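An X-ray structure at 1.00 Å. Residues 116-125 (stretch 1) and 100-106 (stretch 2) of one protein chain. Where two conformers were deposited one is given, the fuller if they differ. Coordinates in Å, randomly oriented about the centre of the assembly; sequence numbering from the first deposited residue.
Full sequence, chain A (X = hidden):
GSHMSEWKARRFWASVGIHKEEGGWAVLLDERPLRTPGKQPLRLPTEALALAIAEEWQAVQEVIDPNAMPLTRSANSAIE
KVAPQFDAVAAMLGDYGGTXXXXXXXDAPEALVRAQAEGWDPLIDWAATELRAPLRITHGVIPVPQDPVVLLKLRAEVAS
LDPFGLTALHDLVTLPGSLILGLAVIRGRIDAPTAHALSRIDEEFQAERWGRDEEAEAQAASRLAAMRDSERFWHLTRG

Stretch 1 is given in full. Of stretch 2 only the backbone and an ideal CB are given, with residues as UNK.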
# COMPACT_ATOMS: atom_id res chain seq x y z
N GLN A 116 8.65 0.06 21.77
CA GLN A 116 9.12 0.13 20.39
C GLN A 116 10.01 -1.07 20.08
O GLN A 116 9.88 -1.69 19.03
CB GLN A 116 9.83 1.44 20.11
CG GLN A 116 8.96 2.70 20.08
CD GLN A 116 9.79 3.99 20.00
OE1 GLN A 116 10.92 4.01 20.42
NE2 GLN A 116 9.22 5.10 19.54
N ALA A 117 10.93 -1.43 20.98
CA ALA A 117 11.83 -2.54 20.73
C ALA A 117 11.06 -3.82 20.63
O ALA A 117 11.30 -4.67 19.73
CB ALA A 117 12.88 -2.59 21.83
N GLU A 118 10.08 -4.03 21.55
CA GLU A 118 9.31 -5.29 21.52
C GLU A 118 8.61 -5.50 20.20
O GLU A 118 8.57 -6.61 19.66
CB GLU A 118 8.28 -5.29 22.65
CG GLU A 118 7.41 -6.54 22.71
CD GLU A 118 6.24 -6.51 23.65
OE1 GLU A 118 5.72 -5.43 24.02
OE2 GLU A 118 5.81 -7.60 24.03
N GLY A 119 8.02 -4.41 19.70
CA GLY A 119 7.27 -4.54 18.45
C GLY A 119 8.12 -4.55 17.21
O GLY A 119 7.85 -5.24 16.23
N TRP A 120 9.16 -3.71 17.19
CA TRP A 120 9.90 -3.42 15.98
C TRP A 120 11.18 -4.21 15.79
O TRP A 120 11.57 -4.49 14.64
CB TRP A 120 10.23 -1.92 15.90
CG TRP A 120 9.01 -1.04 15.80
CD1 TRP A 120 7.72 -1.42 15.49
CD2 TRP A 120 8.98 0.38 15.99
NE1 TRP A 120 6.92 -0.32 15.48
CE2 TRP A 120 7.64 0.77 15.78
CE3 TRP A 120 9.92 1.33 16.29
CZ2 TRP A 120 7.23 2.12 15.89
CZ3 TRP A 120 9.52 2.65 16.39
CH2 TRP A 120 8.19 3.05 16.21
N ASP A 121 11.84 -4.61 16.87
CA ASP A 121 13.08 -5.38 16.70
C ASP A 121 12.84 -6.67 15.92
O ASP A 121 13.69 -7.03 15.10
CB ASP A 121 13.75 -5.66 18.04
CG ASP A 121 14.41 -4.48 18.70
OD1 ASP A 121 14.50 -3.40 18.09
OD2 ASP A 121 14.82 -4.62 19.88
N PRO A 122 11.73 -7.40 16.08
CA PRO A 122 11.53 -8.60 15.25
C PRO A 122 11.47 -8.29 13.78
O PRO A 122 11.87 -9.11 12.95
CB PRO A 122 10.23 -9.17 15.77
CG PRO A 122 10.18 -8.74 17.21
CD PRO A 122 10.71 -7.34 17.16
N LEU A 123 10.95 -7.13 13.39
CA LEU A 123 10.85 -6.74 12.00
C LEU A 123 12.18 -6.30 11.42
O LEU A 123 12.50 -6.62 10.28
CB LEU A 123 9.73 -5.68 11.80
CG LEU A 123 8.41 -6.53 11.62
CD1 LEU A 123 7.86 -7.01 12.87
CD2 LEU A 123 8.08 -6.49 10.22
N ILE A 124 12.97 -5.59 12.22
CA ILE A 124 14.35 -5.30 11.86
C ILE A 124 15.09 -6.63 11.63
O ILE A 124 15.85 -6.76 10.65
CB ILE A 124 15.03 -4.41 12.91
CG1 ILE A 124 14.38 -3.00 13.05
CG2 ILE A 124 16.56 -4.28 12.73
CD1 ILE A 124 14.52 -2.13 11.82
N ASP A 125 14.93 -7.58 12.52
CA ASP A 125 15.64 -8.85 12.42
C ASP A 125 15.18 -9.62 11.20
O ASP A 125 15.99 -10.24 10.50
CB ASP A 125 15.46 -9.71 13.67
CG ASP A 125 16.04 -9.16 14.96
OD1 ASP A 125 16.86 -8.21 14.89
OD2 ASP A 125 15.69 -9.70 16.04
N UNK A 100 13.20 5.15 7.80
CA UNK A 100 12.20 4.18 8.16
C UNK A 100 11.69 4.43 9.58
O UNK A 100 12.51 4.55 10.51
CB UNK A 100 12.77 2.76 8.03
N UNK A 101 10.37 4.41 9.77
CA UNK A 101 9.78 4.49 11.10
C UNK A 101 10.51 3.60 12.11
O UNK A 101 10.70 3.98 13.26
CB UNK A 101 8.30 4.10 11.04
N UNK A 102 10.85 2.38 11.70
CA UNK A 102 11.36 1.39 12.63
C UNK A 102 12.78 1.72 13.10
O UNK A 102 13.25 1.12 14.10
CB UNK A 102 11.33 0.01 11.98
N UNK A 103 13.48 2.61 12.40
CA UNK A 103 14.85 3.03 12.78
C UNK A 103 14.86 4.17 13.77
O UNK A 103 15.86 4.34 14.46
CB UNK A 103 15.64 3.45 11.54
N UNK A 104 13.81 4.96 13.87
CA UNK A 104 13.84 6.24 14.60
C UNK A 104 13.11 6.07 15.92
O UNK A 104 11.90 6.37 16.04
CB UNK A 104 13.21 7.37 13.78
N UNK A 105 13.81 5.59 16.93
CA UNK A 105 13.22 5.26 18.25
C UNK A 105 13.12 6.51 19.09
O UNK A 105 13.85 7.49 18.86
CB UNK A 105 14.05 4.20 18.98
N UNK A 106 12.21 6.51 20.05
CA UNK A 106 12.28 7.48 21.14
C UNK A 106 13.56 7.36 21.95
O UNK A 106 14.22 6.32 22.11
CB UNK A 106 11.07 7.31 22.07

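Position 100 has no atom of stretch 1 within 5.5 Å of its ideal CB. A small polar residue that can accept a bond from the following turn would suit, such as Asp, Asn, Ser or Thr. The residue is D100. Its OD1 accepts a hydrogen bond from the backbone N of 102 at 2.9 Å.

At position 101 the CA-to-CB bond points sideways, and the ideal CB lies 5.3 Å from W120 CH2. A medium or long apolar side chain could reach the indole. The residue is L101. Its CD2 comes to 4.1 Å from W120 CZ2, an apolar contact.

Position 102 sits close to the helix. Its ideal CB is 3.8 Å from I124 CD1 and 4.5 Å from W120 CB. The indole, L123 and I124 offer an apolar surface with no charge, so Leu, Met or Ile would be reasonable. The residue is L102. CD2 lies over the face of the W120 five-membered ring, 3.5 Å from its centroid and 6° off the normal, a CH-pi contact. CD1 packs on L123, 3.7 Å from L123 CB.

Position 103 points away, with nothing of stretch 1 near its ideal CB. Stretch 1 sets little preference here. The residue is S103, whose OG is hydrogen-bonded elsewhere in the structure.

Position 104 also points away, and many residues would be compatible with stretch 1. The residue is Y104. Its ring takes no part in the contact; its backbone O lies near the plane of the W120 ring, at the edge.

At position 105 the CA-to-CB bond is sideways, and the ideal CB is 3.4 Å from Q116 OE1. Further along the helix is the carboxylate of D121. A long basic side chain, Arg or Lys, could pass W120 to reach it. The residue is R105. NH1 and NH2 each donate to D121 OD1 at 2.9 Å, within a salt bridge. NE and NH2 also donate to L102 O, at 2.9 and 3.2 Å, which helps hold the guanidinium in place. W120 CB and Q116 O lie over one face of the group.

Position 106 has its ideal CB 3.7 Å from Q116 OE1. The backbone N faces that oxygen and can donate to it, which argues against Pro. The CA-to-CB bond points sideways, and a small side chain is compatible, though others may be too. The residue is A106. Its N donates to Q116 OE1 at 2.8 Å.

Stretch 2, residues 100-106: DLLSYRA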
# COMPACT_ATOMS: atom_id res chain seq x y z
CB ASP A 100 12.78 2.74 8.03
CG ASP A 100 11.68 1.72 7.90
OD1 ASP A 100 10.95 1.49 8.91
OD2 ASP A 100 11.55 1.16 6.78
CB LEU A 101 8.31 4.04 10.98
CG LEU A 101 7.47 4.17 12.24
CD1 LEU A 101 7.06 5.64 12.46
CD2 LEU A 101 6.22 3.29 12.14
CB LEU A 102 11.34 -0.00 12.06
CG LEU A 102 10.04 -0.51 11.45
CD1 LEU A 102 10.15 -2.02 11.25
CD2 LEU A 102 8.80 -0.19 12.28
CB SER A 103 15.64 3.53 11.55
OG SER A 103 15.98 2.48 10.68
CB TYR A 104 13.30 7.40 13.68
CG TYR A 104 14.44 7.64 12.72
CD1 TYR A 104 15.51 8.46 13.12
CD2 TYR A 104 14.51 7.07 11.49
CE1 TYR A 104 16.59 8.70 12.30
CE2 TYR A 104 15.57 7.28 10.65
CZ TYR A 104 16.62 8.10 11.05
OH TYR A 104 17.71 8.33 10.20
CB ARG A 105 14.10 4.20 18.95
CG ARG A 105 14.46 2.93 18.21
CD ARG A 105 13.30 2.07 17.88
NE ARG A 105 13.45 0.97 16.95
CZ ARG A 105 13.74 -0.28 17.27
NH1 ARG A 105 13.94 -0.60 18.53
NH2 ARG A 105 13.81 -1.19 16.28
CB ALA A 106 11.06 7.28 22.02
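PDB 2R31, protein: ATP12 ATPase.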